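Local coordinates for protein formate dehydrogenase (Pyrobaculum aerophilum, PDB 1QP8) that binds NADPH and, as in other D-isomer specific 2-hydroxyacid dehydrogenases, probably reduces 2-oxoacids such as glyoxylate or hydroxypyruvate, at residues Cys180-Asn185 and Arg189-Tyr194; Gln149-Ser154 and Arg173-Ala178; Lys19-Val24 and Arg280-Tyr285. All blocks are in the same frame, centred on the assembly; numbering follows the deposited sequence.

In the fold
Contacts 1 and 2 both belong to the NADPH-binding Rossmann domain and touch each other, F153 of contact 2 lying against L182 and L191 of contact 1. Contact 1 is largely buried and mixes leucine packing with one backbone hydrogen bond; contact 2 is partly buried and rests on an arginine side chain gripping a main-chain oxygen. Each places a residue on the coenzyme, N185 at the adenine and S154 at the adenosine ribose. Contact 3, partly buried (Y20 exposed, F21 and L282 buried), lies on the far side of the chain's centre, its centre about 34 Å from that of contact 1, and joins the N-terminal part to helix 268-286 by purely apolar and CH-pi contacts.

Contact 1 (Cys180-Asn185 and Arg189-Tyr194); sequences CALPLN and RGLVKY. With NDP (NADPH dihydro-nicotinamide-adenine-dinucleotide phosphate), chain C.
R189 folds back over L184 and N185. Its CB sits near N185 O; R189 CG approaches N185 O to 3.4 Å and also rests on L184 CD1. A bend at chi2 (-103°) then turns the chain across the leucine at a slant: NE stays beside L184 CD1, and at the tip L184 CD2 lies over one face of the guanidinium, offset toward its rim, with R189 NH2 3.7 Å from L184 CD2. The backbone also ties the segments together, R189 N donating to N185 O at 3.2 Å. Further along, L191 CD2 meets L182 CD1 at 3.6 Å, the two side chains crossing at about a right angle. The other side of this loop serves NADPH. N185 faces the adenine through two weak hydrogen bonds, ND2 to N7A (3.1 Å) and N6A to OD1, while H187 N also binds OD1 and helps fix the amide; P183 CG lies 3.5 Å from adenine C8A. The whole loop runs between strand 177-180 and helix 194-197, at the carboxyl end of a Rossmann strand, with L182 packed on L130 of strand 126-130 and both L182 and L191 on F153 of strand 149-153.

Contact 2 (Gln149-Ser154 and Arg173-Ala178); sequences QVRGFS and REARAA. With NDP (NADPH dihydro-nicotinamide-adenine-dinucleotide phosphate), chain C.
R151 reaches from its strand to the main chain of R173, bridging two parts of the Rossmann fold. Strand 149-153 is the outermost strand on its side of the parallel sheet, and 126-130 separates it from strand 177-180. The arginine gets to the loop leading into strand 177-180 with an extended chain from CG to NE, starting with CG beside the backbone N (chi1 -55°). The guanidinium then grips a single oxygen end-on with two nitrogens: R151 NH1 lies 2.6 Å from R173 O and uses a lone pair in the carbonyl plane, whereas R151 NH2, 2.8 Å from R173 O, comes in nearly along the C=O axis. The oxygen lies close to the guanidinium plane for both bonds, which points the end of the group at this oxygen. A175 adds its CB over one face of the guanidinium, toward the rim. R173 offers its backbone here, just after helix 169-172, and its own side chain leads away. R163 brings a like charge close to R151 NE, which the long, weak ion pair of R151 with E170 may partly offset. Just beyond the strand the chain arrives at the coenzyme, where S154 OG stands 3.0 Å from NADPH O3B, the ribose hydroxyl next to the phosphate-bearing O2B.

Contact 3 (Lys19-Val24 and Arg280-Tyr285); sequences KYFKIV and RNLITY
Y20 lays the face of its ring on I283, a residue of helix 268-286. The phenol ring is put there by a chi1 of -67°, which sets CG beside the backbone N and opposite the carbonyl carbon. I283 CG2 sits over the middle of the ring in a CH-pi contact, 3.6 Å from the Y20 ring centroid and only 12° off the ring normal. The other branch of the isoleucine spreads toward the ring margin, with I283 CD1 3.8 Å from Y20 CD1, so that both arms of the side chain bear on the same tyrosine. F21 follows and turns its ring to the helix differently. Its leading atom is CZ, 4.0 Å from L282 CG, and the leucine meets the ring obliquely; I283 CG1 approaches near the ring plane, 4.5 Å from F21 CE1. I283 is therefore shared, giving a methyl to the face of one aromatic ring and a methylene to the edge of the next. From K22 to V24 the chain becomes a strand and runs parallel to strand 2-4, leaving the helix behind. L3 of that neighbouring strand packs on both F21 and L282, closing the apolar cluster from the sheet side, while E16 of helix 11-18 touches I283. The contact thus joins the beginning of the chain to a helix near its end. With only apolar and CH-pi contacts between the two segments, the fit depends on the shapes of Y20, F21, L282 and I283 and on how their surfaces overlap, not on directional polar bonds.

Contact 1 (Cys180-Asn185 and Arg189-Tyr194)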
loop_
_atom_site.group_PDB
_atom_site.type_symbol
_atom_site.label_atom_id
_atom_site.label_comp_id
_atom_site.label_asym_id
_atom_site.label_seq_id
_atom_site.Cartn_x
_atom_site.Cartn_y
_atom_site.Cartn_z
ATOM N N CYS A 180 7.459 8.944 -8.466
ATOM C CA CYS A 180 8.677 9.255 -9.199
ATOM C C CYS A 180 9.836 8.368 -8.762
ATOM O O CYS A 180 10.059 8.161 -7.569
ATOM C CB CYS A 180 9.063 10.725 -9.028
ATOM S SG CYS A 180 10.653 11.102 -9.834
ATOM N N ALA A 181 10.563 7.853 -9.751
ATOM C CA ALA A 181 11.698 6.961 -9.534
ATOM C C ALA A 181 12.738 7.164 -10.619
ATOM O O ALA A 181 13.392 6.217 -11.040
ATOM C CB ALA A 181 11.237 5.505 -9.558
ATOM N N LEU A 182 12.887 8.397 -11.083
ATOM C CA LEU A 182 13.857 8.695 -12.121
ATOM C C LEU A 182 15.251 8.702 -11.554
ATOM O O LEU A 182 15.447 8.999 -10.379
ATOM C CB LEU A 182 13.594 10.072 -12.725
ATOM C CG LEU A 182 12.287 10.214 -13.490
ATOM C CD1 LEU A 182 12.103 11.668 -13.965
ATOM C CD2 LEU A 182 12.307 9.255 -14.659
ATOM N N PRO A 183 16.240 8.350 -12.379
ATOM C CA PRO A 183 17.644 8.336 -11.960
ATOM C C PRO A 183 18.076 9.789 -12.104
ATOM O O PRO A 183 17.479 10.518 -12.900
ATOM C CB PRO A 183 18.307 7.459 -13.016
ATOM C CG PRO A 183 17.173 6.593 -13.517
ATOM C CD PRO A 183 16.056 7.570 -13.611
ATOM N N LEU A 184 19.093 10.230 -11.374
ATOM C CA LEU A 184 19.502 11.622 -11.514
ATOM C C LEU A 184 20.719 11.849 -12.421
ATOM O O LEU A 184 21.855 11.549 -12.043
ATOM C CB LEU A 184 19.780 12.219 -10.134
ATOM C CG LEU A 184 20.359 13.642 -10.116
ATOM C CD1 LEU A 184 19.329 14.623 -10.668
ATOM C CD2 LEU A 184 20.750 14.019 -8.708
ATOM N N ASN A 185 20.486 12.377 -13.618
ATOM C CA ASN A 185 21.578 12.676 -14.538
ATOM C C ASN A 185 21.388 14.124 -14.992
ATOM O O ASN A 185 20.577 14.840 -14.412
ATOM C CB ASN A 185 21.552 11.721 -15.719
ATOM C CG ASN A 185 20.205 11.635 -16.337
ATOM O OD1 ASN A 185 19.592 12.664 -16.635
ATOM N ND2 ASN A 185 19.715 10.412 -16.538
ATOM N N ARG A 189 17.928 16.475 -13.843
ATOM C CA ARG A 189 18.053 17.559 -12.863
ATOM C C ARG A 189 16.817 18.446 -13.023
ATOM O O ARG A 189 16.211 18.433 -14.070
ATOM C CB ARG A 189 19.310 18.376 -13.129
ATOM C CG ARG A 189 20.579 17.755 -12.604
ATOM C CD ARG A 189 21.016 18.443 -11.322
ATOM N NE ARG A 189 21.975 17.632 -10.578
ATOM C CZ ARG A 189 22.192 17.746 -9.271
ATOM N NH1 ARG A 189 21.525 18.642 -8.553
ATOM N NH2 ARG A 189 23.053 16.942 -8.670
ATOM N N GLY A 190 16.429 19.193 -11.994
ATOM C CA GLY A 190 15.237 20.049 -12.070
ATOM C C GLY A 190 14.223 19.824 -13.181
ATOM O O GLY A 190 13.626 20.778 -13.686
ATOM N N LEU A 191 14.001 18.569 -13.550
ATOM C CA LEU A 191 13.084 18.221 -14.623
ATOM C C LEU A 191 11.652 18.598 -14.285
ATOM O O LEU A 191 11.012 19.353 -15.017
ATOM C CB LEU A 191 13.162 16.724 -14.905
ATOM C CG LEU A 191 12.146 16.251 -15.938
ATOM C CD1 LEU A 191 12.591 16.764 -17.284
ATOM C CD2 LEU A 191 12.033 14.735 -15.934
ATOM N N VAL A 192 11.145 18.040 -13.191
ATOM C CA VAL A 192 9.786 18.326 -12.744
ATOM C C VAL A 192 9.813 19.690 -12.094
ATOM O O VAL A 192 10.592 19.914 -11.166
ATOM C CB VAL A 192 9.300 17.321 -11.689
ATOM C CG1 VAL A 192 7.987 17.781 -11.123
ATOM C CG2 VAL A 192 9.151 15.933 -12.301
ATOM N N LYS A 193 8.969 20.597 -12.578
ATOM C CA LYS A 193 8.918 21.947 -12.028
ATOM C C LYS A 193 7.514 22.345 -11.583
ATOM O O LYS A 193 6.524 21.700 -11.955
ATOM C CB LYS A 193 9.456 22.959 -13.043
ATOM C CG LYS A 193 10.869 22.639 -13.498
ATOM C CD LYS A 193 11.615 23.870 -14.008
ATOM N N TYR A 194 7.443 23.405 -10.774
ATOM C CA TYR A 194 6.176 23.903 -10.252
ATOM C C TYR A 194 5.060 23.800 -11.286
ATOM O O TYR A 194 4.006 23.206 -11.044
ATOM C CB TYR A 194 6.321 25.360 -9.807
ATOM C CG TYR A 194 4.998 25.953 -9.408
ATOM C CD1 TYR A 194 4.382 25.595 -8.210
ATOM C CD2 TYR A 194 4.307 26.788 -10.277
ATOM C CE1 TYR A 194 3.110 26.047 -7.894
ATOM C CE2 TYR A 194 3.036 27.243 -9.973
ATOM C CZ TYR A 194 2.443 26.870 -8.784
ATOM O OH TYR A 194 1.177 27.319 -8.503
HETATM P PA NDP C . 17.355 1.906 -13.684
HETATM O O1A NDP C . 18.536 2.824 -13.683
HETATM O O2A NDP C . 17.824 1.402 -12.374
HETATM O O5B NDP C . 16.493 3.235 -14.145
HETATM C C5B NDP C . 16.342 3.284 -15.621
HETATM C C4B NDP C . 14.887 3.744 -15.999
HETATM O O4B NDP C . 14.650 5.200 -15.870
HETATM C C3B NDP C . 14.520 3.490 -17.514
HETATM O O3B NDP C . 13.112 3.498 -17.676
HETATM C C2B NDP C . 15.280 4.671 -18.118
HETATM O O2B NDP C . 15.191 5.039 -19.446
HETATM C C1B NDP C . 14.896 5.747 -17.191
HETATM N N9A NDP C . 15.745 6.889 -17.285
HETATM C C8A NDP C . 17.065 7.071 -16.968
HETATM N N7A NDP C . 17.471 8.322 -17.192
HETATM C C5A NDP C . 16.346 8.945 -17.672
HETATM C C6A NDP C . 16.109 10.299 -18.115
HETATM N N6A NDP C . 17.113 11.196 -18.095
HETATM N N1A NDP C . 14.830 10.613 -18.561
HETATM C C2A NDP C . 13.855 9.623 -18.560
HETATM N N3A NDP C . 13.994 8.365 -18.178
HETATM C C4A NDP C . 15.275 8.101 -17.725
HETATM O O3 NDP C . 16.062 1.863 -12.796
HETATM P PN NDP C . 15.492 1.927 -11.258
HETATM O O1N NDP C . 14.018 1.784 -11.229
HETATM O O2N NDP C . 16.153 0.916 -10.371
HETATM O O5D NDP C . 15.920 3.431 -10.690
HETATM C C5D NDP C . 17.268 3.613 -10.197
HETATM C C4D NDP C . 17.331 5.044 -9.636
HETATM O O4D NDP C . 16.421 5.152 -8.515
HETATM C C3D NDP C . 18.726 5.357 -9.097
HETATM O O3D NDP C . 19.516 5.878 -10.154
HETATM C C2D NDP C . 18.407 6.343 -7.942
HETATM O O2D NDP C . 18.439 7.708 -8.386
HETATM C C1D NDP C . 17.030 5.875 -7.416
HETATM N N1N NDP C . 17.128 4.984 -6.164
HETATM C C2N NDP C . 16.480 5.491 -4.986
HETATM C C3N NDP C . 16.561 4.680 -3.826
HETATM C C7N NDP C . 15.859 5.208 -2.515
HETATM O O7N NDP C . 15.766 4.439 -1.577
HETATM N N7N NDP C . 15.401 6.490 -2.520
HETATM C C4N NDP C . 17.237 3.402 -3.754
HETATM C C5N NDP C . 17.836 3.027 -5.010
HETATM C C6N NDP C . 17.805 3.742 -6.169
HETATM P P2B NDP C . 16.429 4.411 -20.427
HETATM O O1X NDP C . 15.964 5.076 -21.699
HETATM O O2X NDP C . 17.661 4.970 -19.809
HETATM O O3X NDP C . 16.292 2.967 -20.334
#

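Contact 2 (Gln149-Ser154 and Arg173-Ala178)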
loop_
_atom_site.group_PDB
_atom_site.type_symbol
_atom_site.label_atom_id
_atom_site.label_comp_id
_atom_site.label_asym_id
_atom_site.label_seq_id
_atom_site.Cartn_x
_atom_site.Cartn_y
_atom_site.Cartn_z
ATOM N N GLN A 149 -5.349 4.068 -14.006
ATOM C CA GLN A 149 -5.063 4.434 -15.381
ATOM C C GLN A 149 -3.632 4.928 -15.350
ATOM O O GLN A 149 -3.383 6.127 -15.450
ATOM C CB GLN A 149 -5.977 5.566 -15.849
ATOM C CG GLN A 149 -7.430 5.171 -16.027
ATOM C CD GLN A 149 -8.274 6.318 -16.547
ATOM O OE1 GLN A 149 -8.427 7.345 -15.884
ATOM N NE2 GLN A 149 -8.822 6.152 -17.745
ATOM N N VAL A 150 -2.696 3.999 -15.203
ATOM C CA VAL A 150 -1.287 4.346 -15.126
ATOM C C VAL A 150 -0.768 4.981 -16.401
ATOM O O VAL A 150 -1.014 4.474 -17.490
ATOM C CB VAL A 150 -0.409 3.100 -14.853
ATOM C CG1 VAL A 150 1.013 3.545 -14.474
ATOM C CG2 VAL A 150 -1.041 2.223 -13.769
ATOM N N ARG A 151 -0.046 6.085 -16.260
ATOM C CA ARG A 151 0.554 6.758 -17.402
ATOM C C ARG A 151 2.059 6.725 -17.179
ATOM O O ARG A 151 2.600 7.613 -16.536
ATOM C CB ARG A 151 0.126 8.217 -17.477
ATOM C CG ARG A 151 -1.357 8.449 -17.486
ATOM C CD ARG A 151 -1.569 9.923 -17.662
ATOM N NE ARG A 151 -2.876 10.365 -17.211
ATOM C CZ ARG A 151 -3.153 11.630 -16.926
ATOM N NH1 ARG A 151 -2.213 12.562 -17.051
ATOM N NH2 ARG A 151 -4.365 11.961 -16.508
ATOM N N GLY A 152 2.731 5.709 -17.712
ATOM C CA GLY A 152 4.168 5.592 -17.533
ATOM C C GLY A 152 5.016 6.499 -18.403
ATOM O O GLY A 152 4.847 6.557 -19.617
ATOM N N PHE A 153 5.940 7.210 -17.767
ATOM C CA PHE A 153 6.846 8.122 -18.452
ATOM C C PHE A 153 8.242 7.507 -18.484
ATOM O O PHE A 153 8.584 6.689 -17.627
ATOM C CB PHE A 153 6.892 9.449 -17.708
ATOM C CG PHE A 153 8.088 10.292 -18.040
ATOM C CD1 PHE A 153 8.241 10.846 -19.308
ATOM C CD2 PHE A 153 9.049 10.571 -17.071
ATOM C CE1 PHE A 153 9.329 11.673 -19.615
ATOM C CE2 PHE A 153 10.149 11.400 -17.364
ATOM C CZ PHE A 153 10.283 11.950 -18.641
ATOM N N SER A 154 9.048 7.896 -19.466
ATOM C CA SER A 154 10.403 7.369 -19.591
ATOM C C SER A 154 11.095 7.907 -20.835
ATOM O O SER A 154 10.440 8.424 -21.734
ATOM C CB SER A 154 10.374 5.838 -19.643
ATOM O OG SER A 154 11.688 5.312 -19.671
ATOM N N ARG A 173 -0.700 15.585 -16.035
ATOM C CA ARG A 173 -1.951 16.276 -16.357
ATOM C C ARG A 173 -3.135 15.667 -15.641
ATOM O O ARG A 173 -3.472 14.504 -15.857
ATOM C CB ARG A 173 -2.227 16.275 -17.865
ATOM C CG ARG A 173 -1.462 17.356 -18.614
ATOM C CD ARG A 173 -2.170 17.846 -19.881
ATOM N NE ARG A 173 -1.762 19.222 -20.154
ATOM C CZ ARG A 173 -0.550 19.578 -20.568
ATOM N NH1 ARG A 173 0.380 18.655 -20.787
ATOM N NH2 ARG A 173 -0.249 20.864 -20.705
ATOM N N GLU A 174 -3.759 16.471 -14.786
ATOM C CA GLU A 174 -4.919 16.033 -14.017
ATOM C C GLU A 174 -4.699 14.675 -13.361
ATOM O O GLU A 174 -5.656 13.947 -13.085
ATOM C CB GLU A 174 -6.149 15.959 -14.916
ATOM C CG GLU A 174 -6.531 17.274 -15.543
ATOM C CD GLU A 174 -7.660 17.110 -16.531
ATOM O OE1 GLU A 174 -7.475 16.373 -17.527
ATOM O OE2 GLU A 174 -8.732 17.716 -16.308
ATOM N N ALA A 175 -3.441 14.327 -13.121
ATOM C CA ALA A 175 -3.160 13.056 -12.478
ATOM C C ALA A 175 -3.459 13.227 -10.985
ATOM O O ALA A 175 -3.242 14.308 -10.414
ATOM C CB ALA A 175 -1.713 12.667 -12.701
ATOM N N ARG A 176 -3.983 12.174 -10.360
ATOM C CA ARG A 176 -4.298 12.239 -8.940
ATOM C C ARG A 176 -3.140 11.739 -8.097
ATOM O O ARG A 176 -3.178 11.821 -6.868
ATOM C CB ARG A 176 -5.570 11.449 -8.620
ATOM C CG ARG A 176 -6.815 12.173 -9.093
ATOM C CD ARG A 176 -8.113 11.380 -8.933
ATOM N NE ARG A 176 -8.670 11.351 -7.576
ATOM C CZ ARG A 176 -8.541 12.320 -6.665
ATOM N NH1 ARG A 176 -7.851 13.430 -6.926
ATOM N NH2 ARG A 176 -9.148 12.192 -5.489
ATOM N N ALA A 177 -2.095 11.255 -8.765
ATOM C CA ALA A 177 -0.928 10.735 -8.077
ATOM C C ALA A 177 0.221 10.488 -9.022
ATOM O O ALA A 177 0.034 10.325 -10.219
ATOM C CB ALA A 177 -1.280 9.447 -7.397
ATOM N N ALA A 178 1.416 10.429 -8.459
ATOM C CA ALA A 178 2.610 10.188 -9.230
ATOM C C ALA A 178 3.615 9.506 -8.328
ATOM O O ALA A 178 3.747 9.858 -7.157
ATOM C CB ALA A 178 3.172 11.500 -9.729
HETATM P PA NDP C . 17.355 1.906 -13.684
HETATM O O1A NDP C . 18.536 2.824 -13.683
HETATM O O2A NDP C . 17.824 1.402 -12.374
HETATM O O5B NDP C . 16.493 3.235 -14.145
HETATM C C5B NDP C . 16.342 3.284 -15.621
HETATM C C4B NDP C . 14.887 3.744 -15.999
HETATM O O4B NDP C . 14.650 5.200 -15.870
HETATM C C3B NDP C . 14.520 3.490 -17.514
HETATM O O3B NDP C . 13.112 3.498 -17.676
HETATM C C2B NDP C . 15.280 4.671 -18.118
HETATM O O2B NDP C . 15.191 5.039 -19.446
HETATM C C1B NDP C . 14.896 5.747 -17.191
HETATM N N9A NDP C . 15.745 6.889 -17.285
HETATM C C8A NDP C . 17.065 7.071 -16.968
HETATM N N7A NDP C . 17.471 8.322 -17.192
HETATM C C5A NDP C . 16.346 8.945 -17.672
HETATM C C6A NDP C . 16.109 10.299 -18.115
HETATM N N6A NDP C . 17.113 11.196 -18.095
HETATM N N1A NDP C . 14.830 10.613 -18.561
HETATM C C2A NDP C . 13.855 9.623 -18.560
HETATM N N3A NDP C . 13.994 8.365 -18.178
HETATM C C4A NDP C . 15.275 8.101 -17.725
HETATM O O3 NDP C . 16.062 1.863 -12.796
HETATM P PN NDP C . 15.492 1.927 -11.258
HETATM O O1N NDP C . 14.018 1.784 -11.229
HETATM O O2N NDP C . 16.153 0.916 -10.371
HETATM O O5D NDP C . 15.920 3.431 -10.690
HETATM C C5D NDP C . 17.268 3.613 -10.197
HETATM C C4D NDP C . 17.331 5.044 -9.636
HETATM O O4D NDP C . 16.421 5.152 -8.515
HETATM C C3D NDP C . 18.726 5.357 -9.097
HETATM O O3D NDP C . 19.516 5.878 -10.154
HETATM C C2D NDP C . 18.407 6.343 -7.942
HETATM O O2D NDP C . 18.439 7.708 -8.386
HETATM C C1D NDP C . 17.030 5.875 -7.416
HETATM N N1N NDP C . 17.128 4.984 -6.164
HETATM C C2N NDP C . 16.480 5.491 -4.986
HETATM C C3N NDP C . 16.561 4.680 -3.826
HETATM C C7N NDP C . 15.859 5.208 -2.515
HETATM O O7N NDP C . 15.766 4.439 -1.577
HETATM N N7N NDP C . 15.401 6.490 -2.520
HETATM C C4N NDP C . 17.237 3.402 -3.754
HETATM C C5N NDP C . 17.836 3.027 -5.010
HETATM C C6N NDP C . 17.805 3.742 -6.169
HETATM P P2B NDP C . 16.429 4.411 -20.427
HETATM O O1X NDP C . 15.964 5.076 -21.699
HETATM O O2X NDP C . 17.661 4.970 -19.809
HETATM O O3X NDP C . 16.292 2.967 -20.334
#

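Contact 3 (Lys19-Val24 and Arg280-Tyr285)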
loop_
_atom_site.group_PDB
_atom_site.type_symbol
_atom_site.label_atom_id
_atom_site.label_comp_id
_atom_site.label_asym_id
_atom_site.label_seq_id
_atom_site.Cartn_x
_atom_site.Cartn_y
_atom_site.Cartn_z
ATOM N N LYS A 19 38.068 -15.661 -4.654
ATOM C CA LYS A 19 38.273 -16.707 -5.646
ATOM C C LYS A 19 38.612 -16.073 -6.993
ATOM O O LYS A 19 39.088 -16.749 -7.914
ATOM C CB LYS A 19 37.013 -17.561 -5.774
ATOM C CG LYS A 19 36.570 -18.181 -4.469
ATOM C CD LYS A 19 35.322 -19.019 -4.656
ATOM C CE LYS A 19 34.884 -19.653 -3.331
ATOM N NZ LYS A 19 33.757 -20.639 -3.472
ATOM N N TYR A 20 38.379 -14.762 -7.098
ATOM C CA TYR A 20 38.639 -14.042 -8.341
ATOM C C TYR A 20 39.642 -12.911 -8.291
ATOM O O TYR A 20 40.297 -12.636 -9.285
ATOM C CB TYR A 20 37.338 -13.484 -8.913
ATOM C CG TYR A 20 36.398 -14.550 -9.381
ATOM C CD1 TYR A 20 35.477 -15.125 -8.508
ATOM C CD2 TYR A 20 36.483 -15.047 -10.674
ATOM C CE1 TYR A 20 34.674 -16.184 -8.912
ATOM C CE2 TYR A 20 35.692 -16.093 -11.088
ATOM C CZ TYR A 20 34.793 -16.665 -10.203
ATOM O OH TYR A 20 34.049 -17.749 -10.603
ATOM N N PHE A 21 39.770 -12.256 -7.146
ATOM C CA PHE A 21 40.673 -11.118 -7.053
ATOM C C PHE A 21 41.594 -11.127 -5.852
ATOM O O PHE A 21 41.501 -11.973 -4.979
ATOM C CB PHE A 21 39.874 -9.805 -6.964
ATOM C CG PHE A 21 38.822 -9.646 -8.018
ATOM C CD1 PHE A 21 37.582 -10.248 -7.875
ATOM C CD2 PHE A 21 39.075 -8.894 -9.162
ATOM C CE1 PHE A 21 36.611 -10.102 -8.853
ATOM C CE2 PHE A 21 38.114 -8.747 -10.137
ATOM C CZ PHE A 21 36.878 -9.352 -9.983
ATOM N N LYS A 22 42.491 -10.154 -5.841
ATOM C CA LYS A 22 43.373 -9.939 -4.723
ATOM C C LYS A 22 42.767 -8.651 -4.146
ATOM O O LYS A 22 42.972 -7.551 -4.668
ATOM C CB LYS A 22 44.809 -9.683 -5.167
ATOM C CG LYS A 22 45.658 -9.197 -4.000
ATOM C CD LYS A 22 47.102 -8.904 -4.358
ATOM C CE LYS A 22 47.860 -8.476 -3.100
ATOM N NZ LYS A 22 49.174 -7.850 -3.410
ATOM N N ILE A 23 41.971 -8.797 -3.099
ATOM C CA ILE A 23 41.339 -7.650 -2.477
ATOM C C ILE A 23 42.434 -6.789 -1.905
ATOM O O ILE A 23 43.394 -7.309 -1.357
ATOM C CB ILE A 23 40.388 -8.099 -1.356
ATOM C CG1 ILE A 23 39.284 -8.967 -1.952
ATOM C CG2 ILE A 23 39.804 -6.892 -0.639
ATOM C CD1 ILE A 23 38.255 -9.394 -0.958
ATOM N N VAL A 24 42.289 -5.476 -2.041
ATOM C CA VAL A 24 43.275 -4.521 -1.556
ATOM C C VAL A 24 42.543 -3.341 -0.917
ATOM O O VAL A 24 41.765 -2.655 -1.585
ATOM C CB VAL A 24 44.135 -4.014 -2.725
ATOM C CG1 VAL A 24 44.957 -2.817 -2.295
ATOM C CG2 VAL A 24 45.045 -5.124 -3.219
ATOM N N ARG A 280 28.403 -10.241 -8.113
ATOM C CA ARG A 280 28.175 -11.137 -9.246
ATOM C C ARG A 280 28.464 -10.457 -10.572
ATOM O O ARG A 280 28.994 -11.075 -11.490
ATOM C CB ARG A 280 26.752 -11.691 -9.236
ATOM C CG ARG A 280 26.464 -12.476 -7.976
ATOM C CD ARG A 280 25.318 -13.457 -8.122
ATOM N NE ARG A 280 24.809 -13.838 -6.807
ATOM C CZ ARG A 280 23.947 -13.109 -6.103
ATOM N NH1 ARG A 280 23.488 -11.963 -6.594
ATOM N NH2 ARG A 280 23.561 -13.514 -4.899
ATOM N N ASN A 281 28.154 -9.172 -10.660
ATOM C CA ASN A 281 28.359 -8.444 -11.896
ATOM C C ASN A 281 29.834 -8.206 -12.146
ATOM O O ASN A 281 30.316 -8.203 -13.286
ATOM C CB ASN A 281 27.629 -7.113 -11.830
ATOM C CG ASN A 281 27.481 -6.472 -13.190
ATOM O OD1 ASN A 281 26.964 -7.091 -14.120
ATOM N ND2 ASN A 281 27.936 -5.229 -13.319
ATOM N N LEU A 282 30.550 -8.009 -11.058
ATOM C CA LEU A 282 31.963 -7.739 -11.119
ATOM C C LEU A 282 32.692 -8.983 -11.606
ATOM O O LEU A 282 33.640 -8.902 -12.392
ATOM C CB LEU A 282 32.409 -7.332 -9.725
ATOM C CG LEU A 282 33.818 -6.877 -9.419
ATOM C CD1 LEU A 282 34.339 -6.087 -10.567
ATOM C CD2 LEU A 282 33.798 -6.051 -8.120
ATOM N N ILE A 283 32.226 -10.140 -11.154
ATOM C CA ILE A 283 32.837 -11.403 -11.528
ATOM C C ILE A 283 32.632 -11.717 -13.001
ATOM O O ILE A 283 33.539 -12.257 -13.651
ATOM C CB ILE A 283 32.286 -12.548 -10.663
ATOM C CG1 ILE A 283 32.743 -12.345 -9.221
ATOM C CG2 ILE A 283 32.779 -13.881 -11.172
ATOM C CD1 ILE A 283 32.114 -13.290 -8.250
ATOM N N THR A 284 31.451 -11.393 -13.536
ATOM C CA THR A 284 31.228 -11.658 -14.952
ATOM C C THR A 284 32.127 -10.723 -15.742
ATOM O O THR A 284 32.552 -11.040 -16.849
ATOM C CB THR A 284 29.764 -11.463 -15.400
ATOM O OG1 THR A 284 29.734 -10.546 -16.500
ATOM C CG2 THR A 284 28.892 -10.975 -14.255
ATOM N N TYR A 285 32.422 -9.564 -15.174
ATOM C CA TYR A 285 33.329 -8.664 -15.848
ATOM C C TYR A 285 34.692 -9.349 -15.804
ATOM O O TYR A 285 35.384 -9.463 -16.812
ATOM C CB TYR A 285 33.437 -7.338 -15.118
ATOM C CG TYR A 285 34.697 -6.598 -15.498
ATOM C CD1 TYR A 285 34.766 -5.866 -16.682
ATOM C CD2 TYR A 285 35.840 -6.681 -14.701
ATOM C CE1 TYR A 285 35.936 -5.239 -17.068
ATOM C CE2 TYR A 285 37.013 -6.063 -15.073
ATOM C CZ TYR A 285 37.058 -5.342 -16.260
ATOM O OH TYR A 285 38.221 -4.718 -16.639
#